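Local coordinates for protein beta-N-acetylhexosaminidase (Bacteroides fragilis, PDB 4PYS) that probably removes terminal N-acetylhexosamine residues from glycans, acting as a beta-N-acetylhexosaminidase of glycoside hydrolase family 20, at residues I10-P15 / L478-W483; L172-E177 / K271-E276; R44-K49 / S65-K70. All coordinates share one frame; numbering follows the deposited sequence.

Contact 1: residues I10-P15 / L478-W483; sequences IIMPTP and LSKQLW. With FMT (formic acid), chain K.
The ammonium group of K480 donates to the backbone oxygen of I10, with K480 NZ 2.8 Å from I10 O, and also binds the carbonyl oxygen of Q108, whose side-chain OE1 accepts from the backbone N of M12, and, weakly, the amide oxygen of Q9. This buried charge pins helix 470-486, near the C-terminus of the chain, to the loop that leads into strand 17-21 of the family 20 N-terminal domain. Q108 thus serves both segments, one with each of its oxygens. The bond from K480 lies in the carbonyl plane of I10 and is nearly straight at the acceptor, with a C=O...N angle of 158°.

K480 gets there by a bend at its second torsion (chi2 63°), after which the chain runs extended to NZ. Its methylenes pack on the way: CD of K480 lies 3.8 Å from CG1 of I10, the two side chains running antiparallel alongside each other. At the root of the lysine, CB of K480 sits 3.9 Å from SE of M12, a selenomethionine.

The peptide before P13 is cis; T14, one residue on, hydrogen-bonds through OG1 to K476 NZ of the same helix. The loop also cradles a formic acid molecule, probably from the crystallisation liquor. I11 N donates to O2 of the formic acid at 2.9 Å, with an N-H...O angle of 167°, while CG2 of T14 lies 3.8 Å from O1 of the formic acid.

Contact 2: residues L172-E177 / K271-E276; sequences LGWRIE and KNVLDE
W174 meets V273 along the rim of its indole: CZ2 of W174 is 4.1 Å from CG1 of V273, and that methyl lies near the ring plane. This light apolar touch joins the short strand 173-174, which pairs antiparallel with barrel strand 163-170, to helix 264-280 of the TIM-barrel catalytic domain. The tryptophan extends toward the helix with its CG anti to the backbone N (chi1 -179°). V273 CG1 is likewise anti to its own N, and the two side chains meet head-on between the facing backbones.

The indole is fixed from its own segment. W174 NE1 donates to I176 O at 2.7 Å, the oxygen lying only 12° out of the ring plane and offering a lone pair. The N-H...O angle of 136° makes it a bent bond. T169, L184, T185 and I224 pack round the tryptophan as well.

One helical turn past V273, E276 reaches toward the loop. Its OE1 stays 4.4 Å from the backbone oxygen of E177 and makes no bond to it, but it accepts from K179 N and Q203 NE2, while OE2 accepts from R180 N. Q203 is shared, since its backbone N binds E177 OE1.

Beside the thin tryptophan-valine contact, then, the buried E276 carboxylate ties the helix to the chain just after E177; its gathering of N-H donors would probably favour the charged form.

Contact 3: residues R44-K49 / S65-K70; sequences RLFYEK and SHISWK
The rings of F46 and W69 form an offset edge-to-face pair, the indole turning its edge toward the face of the phenyl. The planes stand at 85° and the centroid of the F46 ring is 5.4 Å from that of the six-membered ring of W69. The touching corner of the indole is CZ2, 3.6 Å from CD1 of F46 and 3.7 Å from CE1 of F46, with CH2 close behind. On one face of the indole, toward the rim, lies CG2 of I67, 3.3 Å above the plane. At the edge of the phenyl, in its plane, sits CD1 of the next residue in the helix, Y47.

I67 therefore works in two directions. Its CG2 branch rests on the tryptophan two residues along the strand, while the other branch ends at CD1, 4.1 Å from CZ of F46. The phenylalanine reaches both because its CG is anti to the backbone N (chi1 179°), which throws the ring off the helix and toward the sheet. No hydrogen bond crosses between the segments; all the touching residues are buried and the contact is apolar. M33, on the neighbouring strand 31-35, touches F46, I67 and W69 alike, and the ring of F42 meets W69 with planes at about 40°.

In the fold, helix 43-49 packs against the mixed sheet of the N-terminal domain, its F46 meeting side chains of strands 31-35 and 67-71. Strand 67-71 runs parallel to strands 31-35 and 89-93. Helix 96-109 supplies I103 against W69 and I100 against L45. Salt bridges carry helix 43-49 on to the catalytic domain: R44 to D215, E48 to R216, and K49 to D154 on helix 146-158.

Contacts 1 and 3 are neighbours, their centres 21 Å apart and their nearest atoms about 7 Å. Helix 96-109 connects them: I103 touches W69, Q108 bonds both segments of contact 1, and R107 touches W483 and K49. Contact 2, in the catalytic domain, lies on the other side of the chain's centre from contact 1, 39 Å away between centres, and 38 Å from contact 3. Along the chain contact 1 encloses both others, which follow in series. The formic acid at contact 1 is probably a crystallisation component, and no role in substrate binding can be read from it. The zinc is bound by C242, C260, C301 and C304, none of which belongs to any of the three contacts.

Contact 1: residues I10-P15 / L478-W483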
loop_
_atom_site.group_PDB
_atom_site.type_symbol
_atom_site.label_atom_id
_atom_site.label_comp_id
_atom_site.label_asym_id
_atom_site.label_seq_id
_atom_site.Cartn_x
_atom_site.Cartn_y
_atom_site.Cartn_z
ATOM N N ILE A 10 10.420 16.193 16.525
ATOM C CA ILE A 10 10.782 14.940 15.877
ATOM C C ILE A 10 10.050 14.700 14.568
ATOM O O ILE A 10 8.977 15.257 14.313
ATOM C CB ILE A 10 10.524 13.717 16.794
ATOM C CG1 ILE A 10 9.043 13.401 16.862
ATOM C CG2 ILE A 10 11.100 13.909 18.206
ATOM C CD1 ILE A 10 8.791 11.975 17.215
ATOM N N ILE A 11 10.637 13.842 13.748
ATOM C CA ILE A 11 10.033 13.442 12.484
ATOM C C ILE A 11 9.819 11.928 12.503
ATOM O O ILE A 11 10.730 11.185 12.890
ATOM C CB ILE A 11 10.962 13.784 11.291
ATOM C CG1 ILE A 11 11.076 15.300 11.103
ATOM C CG2 ILE A 11 10.432 13.148 10.022
ATOM C CD1 ILE A 11 12.319 15.733 10.293
HETATM N N MSE A 12 8.625 11.477 12.111
HETATM C CA MSE A 12 8.348 10.043 11.964
HETATM C C MSE A 12 7.944 9.724 10.537
HETATM O O MSE A 12 7.152 10.451 9.932
HETATM C CB MSE A 12 7.243 9.579 12.925
HETATM C CG MSE A 12 7.563 9.876 14.364
HETATM SE SE MSE A 12 6.311 9.033 15.586
HETATM C CE MSE A 12 6.998 7.218 15.466
ATOM N N PRO A 13 8.499 8.639 9.968
ATOM C CA PRO A 13 9.495 7.727 10.542
ATOM C C PRO A 13 10.843 8.426 10.732
ATOM O O PRO A 13 11.113 9.456 10.105
ATOM C CB PRO A 13 9.594 6.596 9.499
ATOM C CG PRO A 13 9.044 7.178 8.220
ATOM C CD PRO A 13 8.049 8.232 8.620
ATOM N N THR A 14 11.668 7.870 11.604
ATOM C CA THR A 14 12.919 8.513 12.037
ATOM C C THR A 14 13.877 8.673 10.876
ATOM O O THR A 14 14.168 7.688 10.186
ATOM C CB THR A 14 13.613 7.648 13.073
ATOM O OG1 THR A 14 12.728 7.441 14.182
ATOM C CG2 THR A 14 14.899 8.328 13.569
ATOM N N PRO A 15 14.372 9.907 10.645
ATOM C CA PRO A 15 15.361 10.093 9.571
ATOM C C PRO A 15 16.678 9.414 9.907
ATOM O O PRO A 15 17.012 9.239 11.090
ATOM C CB PRO A 15 15.565 11.614 9.534
ATOM C CG PRO A 15 14.250 12.190 10.095
ATOM C CD PRO A 15 13.932 11.193 11.220
ATOM N N LEU A 478 3.920 8.849 21.201
ATOM C CA LEU A 478 3.073 9.657 22.074
ATOM C C LEU A 478 3.300 11.158 21.868
ATOM O O LEU A 478 2.360 11.950 21.964
ATOM C CB LEU A 478 3.313 9.272 23.535
ATOM C CG LEU A 478 2.967 7.828 23.888
ATOM C CD1 LEU A 478 3.175 7.617 25.385
ATOM C CD2 LEU A 478 1.519 7.495 23.496
ATOM N N SER A 479 4.542 11.548 21.584
ATOM C CA SER A 479 4.889 12.953 21.400
ATOM C C SER A 479 4.350 13.524 20.093
ATOM O O SER A 479 4.126 14.735 19.986
ATOM C CB SER A 479 6.407 13.133 21.429
ATOM O OG SER A 479 6.889 12.816 22.717
ATOM N N LYS A 480 4.159 12.657 19.108
ATOM C CA LYS A 480 3.692 13.094 17.801
ATOM C C LYS A 480 2.183 12.897 17.651
ATOM O O LYS A 480 1.592 13.363 16.671
ATOM C CB LYS A 480 4.437 12.323 16.704
ATOM C CG LYS A 480 4.676 13.113 15.431
ATOM C CD LYS A 480 5.570 14.306 15.705
ATOM C CE LYS A 480 5.672 15.190 14.496
ATOM N NZ LYS A 480 6.455 16.417 14.787
ATOM N N GLN A 481 1.564 12.217 18.614
ATOM C CA GLN A 481 0.166 11.802 18.478
ATOM C C GLN A 481 -0.797 12.934 18.127
ATOM O O GLN A 481 -1.597 12.795 17.192
ATOM C CB GLN A 481 -0.318 11.077 19.744
ATOM C CG GLN A 481 -1.809 10.705 19.699
ATOM C CD GLN A 481 -2.256 9.938 20.933
ATOM O OE1 GLN A 481 -1.434 9.514 21.751
ATOM N NE2 GLN A 481 -3.559 9.753 21.074
ATOM N N LEU A 482 -0.760 14.040 18.870
ATOM C CA LEU A 482 -1.723 15.101 18.603
ATOM C C LEU A 482 -1.509 15.704 17.207
ATOM O O LEU A 482 -2.477 16.053 16.526
ATOM C CB LEU A 482 -1.698 16.169 19.696
ATOM C CG LEU A 482 -2.860 17.159 19.757
ATOM C CD1 LEU A 482 -4.217 16.477 19.589
ATOM C CD2 LEU A 482 -2.802 17.901 21.078
ATOM N N TRP A 483 -0.256 15.808 16.767
ATOM C CA TRP A 483 -0.000 16.289 15.403
ATOM C C TRP A 483 -0.654 15.374 14.366
ATOM O O TRP A 483 -1.277 15.850 13.419
ATOM C CB TRP A 483 1.502 16.438 15.095
ATOM C CG TRP A 483 1.715 17.021 13.691
ATOM C CD1 TRP A 483 1.666 18.341 13.335
ATOM C CD2 TRP A 483 1.956 16.289 12.473
ATOM N NE1 TRP A 483 1.872 18.477 11.976
ATOM C CE2 TRP A 483 2.055 17.234 11.427
ATOM C CE3 TRP A 483 2.114 14.931 12.174
ATOM C CZ2 TRP A 483 2.301 16.859 10.098
ATOM C CZ3 TRP A 483 2.348 14.558 10.845
ATOM C CH2 TRP A 483 2.439 15.521 9.833
HETATM C C FMT K . 13.037 12.000 15.119
HETATM O O1 FMT K . 13.835 11.268 15.722
HETATM O O2 FMT K . 13.313 13.109 14.641
#

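Contact 2: residues L172-E177 / K271-E276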
loop_
_atom_site.group_PDB
_atom_site.type_symbol
_atom_site.label_atom_id
_atom_site.label_comp_id
_atom_site.label_asym_id
_atom_site.label_seq_id
_atom_site.Cartn_x
_atom_site.Cartn_y
_atom_site.Cartn_z
ATOM N N LEU A 172 -17.500 -10.396 -2.323
ATOM C CA LEU A 172 -18.524 -9.485 -1.824
ATOM C C LEU A 172 -18.595 -8.169 -2.576
ATOM O O LEU A 172 -19.379 -7.294 -2.208
ATOM C CB LEU A 172 -18.265 -9.165 -0.352
ATOM C CG LEU A 172 -18.921 -10.069 0.683
ATOM C CD1 LEU A 172 -18.346 -9.784 2.062
ATOM C CD2 LEU A 172 -20.425 -9.871 0.663
ATOM N N GLY A 173 -17.763 -7.996 -3.601
ATOM C CA GLY A 173 -17.767 -6.742 -4.331
ATOM C C GLY A 173 -16.696 -6.627 -5.392
ATOM O O GLY A 173 -15.505 -6.781 -5.112
ATOM N N TRP A 174 -17.127 -6.362 -6.619
ATOM C CA TRP A 174 -16.206 -5.985 -7.680
ATOM C C TRP A 174 -16.353 -4.481 -7.830
ATOM O O TRP A 174 -17.415 -4.008 -8.221
ATOM C CB TRP A 174 -16.599 -6.665 -8.994
ATOM C CG TRP A 174 -15.663 -6.329 -10.092
ATOM C CD1 TRP A 174 -15.568 -5.142 -10.763
ATOM C CD2 TRP A 174 -14.659 -7.185 -10.644
ATOM N NE1 TRP A 174 -14.564 -5.210 -11.699
ATOM C CE2 TRP A 174 -13.989 -6.453 -11.645
ATOM C CE3 TRP A 174 -14.255 -8.495 -10.380
ATOM C CZ2 TRP A 174 -12.940 -7.001 -12.401
ATOM C CZ3 TRP A 174 -13.218 -9.038 -11.126
ATOM C CH2 TRP A 174 -12.573 -8.293 -12.125
ATOM N N ARG A 175 -15.307 -3.723 -7.524
ATOM C CA ARG A 175 -15.468 -2.273 -7.470
ATOM C C ARG A 175 -14.692 -1.485 -8.511
ATOM O O ARG A 175 -14.671 -0.252 -8.452
ATOM C CB ARG A 175 -15.145 -1.757 -6.057
ATOM C CG ARG A 175 -15.912 -2.528 -5.001
ATOM C CD ARG A 175 -16.327 -1.694 -3.803
ATOM N NE ARG A 175 -16.733 -2.601 -2.736
ATOM C CZ ARG A 175 -17.983 -2.963 -2.499
ATOM N NH1 ARG A 175 -18.976 -2.455 -3.224
ATOM N NH2 ARG A 175 -18.247 -3.819 -1.520
ATOM N N ILE A 176 -14.070 -2.170 -9.475
ATOM C CA ILE A 176 -13.312 -1.452 -10.497
ATOM C C ILE A 176 -14.084 -1.477 -11.811
ATOM O O ILE A 176 -14.406 -2.548 -12.330
ATOM C CB ILE A 176 -11.848 -1.976 -10.633
ATOM C CG1 ILE A 176 -11.105 -1.204 -11.722
ATOM C CG2 ILE A 176 -11.812 -3.471 -10.888
ATOM C CD1 ILE A 176 -10.848 0.236 -11.348
ATOM N N GLU A 177 -14.437 -0.297 -12.315
ATOM C CA GLU A 177 -15.217 -0.215 -13.551
ATOM C C GLU A 177 -14.406 -0.686 -14.752
ATOM O O GLU A 177 -13.278 -0.226 -14.973
ATOM C CB GLU A 177 -15.732 1.211 -13.794
ATOM C CG GLU A 177 -16.590 1.312 -15.056
ATOM C CD GLU A 177 -17.098 2.713 -15.346
ATOM O OE1 GLU A 177 -16.296 3.669 -15.331
ATOM O OE2 GLU A 177 -18.308 2.852 -15.614
ATOM N N LYS A 271 -8.068 -11.417 -19.619
ATOM C CA LYS A 271 -7.085 -10.630 -20.357
ATOM C C LYS A 271 -7.665 -9.276 -20.775
ATOM O O LYS A 271 -7.005 -8.243 -20.638
ATOM C CB LYS A 271 -6.573 -11.401 -21.576
ATOM C CG LYS A 271 -5.604 -12.525 -21.215
ATOM C CD LYS A 271 -5.165 -13.300 -22.452
ATOM C CE LYS A 271 -4.126 -14.368 -22.109
ATOM N NZ LYS A 271 -3.872 -15.312 -23.250
ATOM N N ASN A 272 -8.901 -9.281 -21.274
ATOM C CA ASN A 272 -9.582 -8.035 -21.621
ATOM C C ASN A 272 -9.700 -7.106 -20.413
ATOM O O ASN A 272 -9.531 -5.888 -20.534
ATOM C CB ASN A 272 -10.960 -8.320 -22.229
ATOM C CG ASN A 272 -10.867 -8.981 -23.601
ATOM O OD1 ASN A 272 -9.845 -8.885 -24.281
ATOM N ND2 ASN A 272 -11.937 -9.659 -24.012
ATOM N N VAL A 273 -9.983 -7.683 -19.248
ATOM C CA VAL A 273 -10.047 -6.898 -18.015
ATOM C C VAL A 273 -8.679 -6.288 -17.703
ATOM O O VAL A 273 -8.574 -5.107 -17.383
ATOM C CB VAL A 273 -10.524 -7.739 -16.812
ATOM C CG1 VAL A 273 -10.337 -6.965 -15.505
ATOM C CG2 VAL A 273 -11.977 -8.135 -16.981
ATOM N N LEU A 274 -7.628 -7.089 -17.809
ATOM C CA LEU A 274 -6.289 -6.590 -17.514
ATOM C C LEU A 274 -5.837 -5.530 -18.523
ATOM O O LEU A 274 -5.042 -4.644 -18.186
ATOM C CB LEU A 274 -5.280 -7.739 -17.446
ATOM C CG LEU A 274 -5.416 -8.666 -16.239
ATOM C CD1 LEU A 274 -4.286 -9.640 -16.222
ATOM C CD2 LEU A 274 -5.406 -7.878 -14.949
ATOM N N ASP A 275 -6.337 -5.623 -19.752
ATOM C CA ASP A 275 -6.077 -4.592 -20.754
ATOM C C ASP A 275 -6.523 -3.232 -20.210
ATOM O O ASP A 275 -5.770 -2.260 -20.259
ATOM C CB ASP A 275 -6.790 -4.899 -22.077
ATOM C CG ASP A 275 -6.045 -5.919 -22.930
ATOM O OD1 ASP A 275 -4.929 -6.323 -22.544
ATOM O OD2 ASP A 275 -6.569 -6.314 -23.996
ATOM N N GLU A 276 -7.737 -3.173 -19.663
ATOM C CA GLU A 276 -8.256 -1.914 -19.139
ATOM C C GLU A 276 -7.558 -1.501 -17.854
ATOM O O GLU A 276 -7.236 -0.324 -17.666
ATOM C CB GLU A 276 -9.775 -1.973 -18.958
ATOM C CG GLU A 276 -10.504 -1.851 -20.298
ATOM C CD GLU A 276 -11.993 -1.592 -20.166
ATOM O OE1 GLU A 276 -12.405 -0.838 -19.261
ATOM O OE2 GLU A 276 -12.754 -2.143 -20.986
#

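Contact 3: residues R44-K49 / S65-K70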
loop_
_atom_site.group_PDB
_atom_site.type_symbol
_atom_site.label_atom_id
_atom_site.label_comp_id
_atom_site.label_asym_id
_atom_site.label_seq_id
_atom_site.Cartn_x
_atom_site.Cartn_y
_atom_site.Cartn_z
ATOM N N ARG A 44 2.599 20.601 -5.934
ATOM C CA ARG A 44 1.212 20.613 -5.482
ATOM C C ARG A 44 1.108 20.170 -4.016
ATOM O O ARG A 44 0.282 20.690 -3.256
ATOM C CB ARG A 44 0.330 19.750 -6.385
ATOM C CG ARG A 44 -0.037 20.431 -7.702
ATOM C CD ARG A 44 -1.060 19.628 -8.493
ATOM N NE ARG A 44 -0.425 18.656 -9.379
ATOM C CZ ARG A 44 -0.004 18.936 -10.611
ATOM N NH1 ARG A 44 -0.146 20.163 -11.097
ATOM N NH2 ARG A 44 0.562 17.994 -11.355
ATOM N N LEU A 45 1.964 19.236 -3.615
ATOM C CA LEU A 45 1.982 18.781 -2.221
ATOM C C LEU A 45 2.494 19.880 -1.296
ATOM O O LEU A 45 1.977 20.073 -0.191
ATOM C CB LEU A 45 2.830 17.515 -2.060
ATOM C CG LEU A 45 2.850 16.875 -0.668
ATOM C CD1 LEU A 45 1.450 16.399 -0.273
ATOM C CD2 LEU A 45 3.845 15.716 -0.604
ATOM N N PHE A 46 3.518 20.597 -1.749
ATOM C CA PHE A 46 4.057 21.711 -0.980
ATOM C C PHE A 46 2.992 22.790 -0.773
ATOM O O PHE A 46 2.828 23.311 0.336
ATOM C CB PHE A 46 5.282 22.307 -1.697
ATOM C CG PHE A 46 5.889 23.472 -0.973
ATOM C CD1 PHE A 46 6.834 23.263 0.024
ATOM C CD2 PHE A 46 5.506 24.775 -1.275
ATOM C CE1 PHE A 46 7.386 24.326 0.710
ATOM C CE2 PHE A 46 6.055 25.849 -0.593
ATOM C CZ PHE A 46 7.000 25.624 0.401
ATOM N N TYR A 47 2.270 23.135 -1.837
ATOM C CA TYR A 47 1.234 24.165 -1.736
ATOM C C TYR A 47 0.115 23.733 -0.789
ATOM O O TYR A 47 -0.480 24.545 -0.081
ATOM C CB TYR A 47 0.642 24.487 -3.112
ATOM C CG TYR A 47 1.596 25.147 -4.088
ATOM C CD1 TYR A 47 2.620 25.981 -3.649
ATOM C CD2 TYR A 47 1.467 24.935 -5.457
ATOM C CE1 TYR A 47 3.489 26.578 -4.548
ATOM C CE2 TYR A 47 2.325 25.525 -6.358
ATOM C CZ TYR A 47 3.335 26.348 -5.898
ATOM O OH TYR A 47 4.191 26.934 -6.802
ATOM N N GLU A 48 -0.172 22.442 -0.780
ATOM C CA GLU A 48 -1.249 21.915 0.042
ATOM C C GLU A 48 -0.884 21.821 1.527
ATOM O O GLU A 48 -1.732 22.043 2.397
ATOM C CB GLU A 48 -1.647 20.535 -0.487
ATOM C CG GLU A 48 -2.808 19.892 0.247
ATOM C CD GLU A 48 -3.086 18.486 -0.249
ATOM O OE1 GLU A 48 -3.254 18.299 -1.477
ATOM O OE2 GLU A 48 -3.131 17.570 0.597
ATOM N N LYS A 49 0.373 21.502 1.820
ATOM C CA LYS A 49 0.751 21.126 3.183
ATOM C C LYS A 49 1.567 22.184 3.921
ATOM O O LYS A 49 1.580 22.206 5.153
ATOM C CB LYS A 49 1.530 19.809 3.183
ATOM C CG LYS A 49 0.789 18.596 2.598
ATOM C CD LYS A 49 -0.522 18.303 3.328
ATOM C CE LYS A 49 -1.042 16.895 2.973
ATOM N NZ LYS A 49 -2.470 16.685 3.437
ATOM N N SER A 65 16.415 33.580 -2.921
ATOM C CA SER A 65 15.335 32.716 -2.451
ATOM C C SER A 65 15.486 32.351 -0.968
ATOM O O SER A 65 16.589 32.391 -0.419
ATOM C CB SER A 65 15.247 31.451 -3.310
ATOM O OG SER A 65 16.280 30.526 -2.993
ATOM N N HIS A 66 14.360 32.036 -0.331
ATOM C CA HIS A 66 14.304 31.537 1.042
ATOM C C HIS A 66 14.409 30.017 1.042
ATOM O O HIS A 66 14.901 29.411 1.998
ATOM C CB HIS A 66 12.955 31.883 1.694
ATOM C CG HIS A 66 12.704 33.348 1.866
ATOM N ND1 HIS A 66 11.641 33.994 1.270
ATOM C CD2 HIS A 66 13.357 34.289 2.591
ATOM C CE1 HIS A 66 11.660 35.272 1.605
ATOM N NE2 HIS A 66 12.692 35.477 2.407
ATOM N N ILE A 67 13.888 29.400 -0.012
ATOM C CA ILE A 67 13.928 27.948 -0.148
ATOM C C ILE A 67 14.362 27.593 -1.557
ATOM O O ILE A 67 13.803 28.109 -2.520
ATOM C CB ILE A 67 12.545 27.309 0.092
ATOM C CG1 ILE A 67 11.984 27.726 1.453
ATOM C CG2 ILE A 67 12.645 25.794 -0.014
ATOM C CD1 ILE A 67 10.583 27.154 1.741
ATOM N N SER A 68 15.368 26.733 -1.689
ATOM C CA SER A 68 15.734 26.240 -3.011
ATOM C C SER A 68 15.612 24.727 -3.096
ATOM O O SER A 68 15.792 24.005 -2.108
ATOM C CB SER A 68 17.118 26.720 -3.458
ATOM O OG SER A 68 18.083 26.553 -2.449
ATOM N N TRP A 69 15.267 24.261 -4.285
ATOM C CA TRP A 69 15.011 22.850 -4.530
ATOM C C TRP A 69 16.025 22.407 -5.568
ATOM O O TRP A 69 15.936 22.801 -6.733
ATOM C CB TRP A 69 13.585 22.686 -5.059
ATOM C CG TRP A 69 12.546 23.246 -4.116
ATOM C CD1 TRP A 69 12.111 24.541 -4.045
ATOM C CD2 TRP A 69 11.829 22.526 -3.100
ATOM N NE1 TRP A 69 11.168 24.669 -3.051
ATOM C CE2 TRP A 69 10.981 23.446 -2.454
ATOM C CE3 TRP A 69 11.829 21.194 -2.672
ATOM C CZ2 TRP A 69 10.123 23.067 -1.409
ATOM C CZ3 TRP A 69 10.976 20.818 -1.630
ATOM C CH2 TRP A 69 10.139 21.750 -1.012
ATOM N N LYS A 70 17.012 21.624 -5.141
ATOM C CA LYS A 70 18.160 21.329 -5.992
ATOM C C LYS A 70 18.339 19.833 -6.187
ATOM O O LYS A 70 18.009 19.046 -5.317
ATOM C CB LYS A 70 19.437 21.905 -5.371
ATOM C CG LYS A 70 19.346 23.385 -5.020
ATOM C CD LYS A 70 19.882 24.259 -6.117
ATOM C CE LYS A 70 21.403 24.295 -6.055
ATOM N NZ LYS A 70 21.941 25.375 -6.874
#